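Local coordinates for protein omega-class glutathione S-transferase (Bombyx mori, PDB 3WD6) that binds glutathione and, as an omega-class glutathione S-transferase, probably catalyses glutathione transfer and glutathione-dependent reduction of dehydroascorbate, at residues 219-222 with 223-227. Sequence-based numbering, arbitrary orientation.
Sequences SAVS and QYLIP. With EDO (1,2-ethanediol), chain H.
The short helix 219-222 closes with a last, weak alpha-helical bond from Q223 N to S219 O, after which the i to i-3 bonds Y224 N to V221 O, at 3.1 Å, and L225 N to S222 O, a weak one, tighten its end. The side chain of Q223 folds back over the carbonyl of S219. With CG lodged between its own backbone N and carbonyl carbon (chi1 65°), NE2 comes within 2.8 Å of S219 O, in a fairly straight bond (160° at the hydrogen). The acceptor lies in the amide plane, whereas NE2 stands above the plane of the S219 carbonyl. S219 O thus accepts from NE2 and, weakly, from Q223 N. The other end of the amide, OE1, accepts from O2 of an ethanediol at 2.6 Å; that molecule probably comes from the crystallisation liquor and is also bonded to L48 O. The turn belongs to the all-helical C-terminal domain of the GST fold, running on to helix 228-240, and faces helix 39-51 of the thioredoxin-like domain, where N49 ND2 binds A220 O. Y224 points its ring toward that domain: OH bonds N34 ND2, and its side chain lies about 7 Å from that of C38, which binds glutathione. V221 CG1 meets L225 CD2 at 3.8 Å, beside helices 177-189 and 206-216. At L225, an alanine would lack CG and both methyls, which would probably open a gap beside V221 CG1 and L216. Beyond it, I226 N is hydrogen-bonded to E187 OE1, and P227 occupies the N-cap position of helix 228-240.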
# COMPACT_ATOMS: atom_id res chain seq x y z
N SER A 219 14.41 -2.20 -3.17
CA SER A 219 14.34 -0.96 -3.97
C SER A 219 12.93 -0.56 -4.40
O SER A 219 12.70 0.62 -4.68
CB SER A 219 15.27 -1.01 -5.18
OG SER A 219 14.99 -2.12 -6.00
N ALA A 220 12.01 -1.52 -4.46
CA ALA A 220 10.61 -1.19 -4.80
C ALA A 220 10.01 -0.39 -3.65
O ALA A 220 9.20 0.53 -3.88
CB ALA A 220 9.77 -2.43 -5.07
N VAL A 221 10.39 -0.76 -2.43
CA VAL A 221 9.94 -0.05 -1.25
C VAL A 221 10.67 1.29 -1.07
O VAL A 221 10.03 2.34 -0.92
CB VAL A 221 10.12 -0.90 0.03
CG1 VAL A 221 9.80 -0.07 1.25
CG2 VAL A 221 9.23 -2.16 -0.02
N SER A 222 12.00 1.26 -1.13
CA SER A 222 12.77 2.43 -0.69
C SER A 222 12.56 3.67 -1.55
O SER A 222 12.56 4.78 -1.05
CB SER A 222 14.27 2.10 -0.60
OG SER A 222 14.79 1.71 -1.86
N GLN A 223 12.34 3.48 -2.84
CA GLN A 223 12.26 4.63 -3.72
C GLN A 223 10.92 5.36 -3.54
O GLN A 223 10.78 6.50 -3.97
CB GLN A 223 12.40 4.17 -5.17
CG GLN A 223 11.24 3.28 -5.59
CD GLN A 223 11.36 2.79 -7.01
OE1 GLN A 223 10.87 3.44 -7.95
NE2 GLN A 223 12.00 1.61 -7.19
N TYR A 224 9.96 4.70 -2.89
CA TYR A 224 8.63 5.28 -2.67
C TYR A 224 8.38 5.62 -1.19
O TYR A 224 7.30 6.11 -0.84
CB TYR A 224 7.53 4.33 -3.19
CG TYR A 224 6.14 4.94 -3.31
CD1 TYR A 224 5.90 6.02 -4.15
CD2 TYR A 224 5.04 4.40 -2.62
CE1 TYR A 224 4.61 6.59 -4.29
CE2 TYR A 224 3.73 4.95 -2.75
CZ TYR A 224 3.54 6.05 -3.59
OH TYR A 224 2.29 6.63 -3.74
N LEU A 225 9.33 5.33 -0.31
CA LEU A 225 9.16 5.61 1.13
C LEU A 225 8.69 7.05 1.40
O LEU A 225 9.15 8.01 0.76
CB LEU A 225 10.46 5.39 1.89
CG LEU A 225 10.77 3.94 2.23
CD1 LEU A 225 12.12 3.87 2.99
CD2 LEU A 225 9.62 3.30 3.04
N ILE A 226 7.79 7.19 2.37
CA ILE A 226 7.44 8.50 2.87
C ILE A 226 8.29 8.78 4.13
O ILE A 226 8.21 8.02 5.11
CB ILE A 226 5.95 8.54 3.22
CG1 ILE A 226 5.14 8.20 1.96
CG2 ILE A 226 5.55 9.91 3.82
CD1 ILE A 226 3.63 8.09 2.19
N PRO A 227 9.12 9.86 4.10
CA PRO A 227 9.88 10.17 5.32
C PRO A 227 8.94 10.23 6.54
O PRO A 227 7.87 10.86 6.45
CB PRO A 227 10.48 11.55 5.03
CG PRO A 227 10.55 11.63 3.53
CD PRO A 227 9.32 10.88 3.05
C1 EDO H . 10.23 1.35 -11.98
O1 EDO H . 9.07 0.67 -12.52
C2 EDO H . 9.92 2.83 -11.70
O2 EDO H . 10.65 3.31 -10.55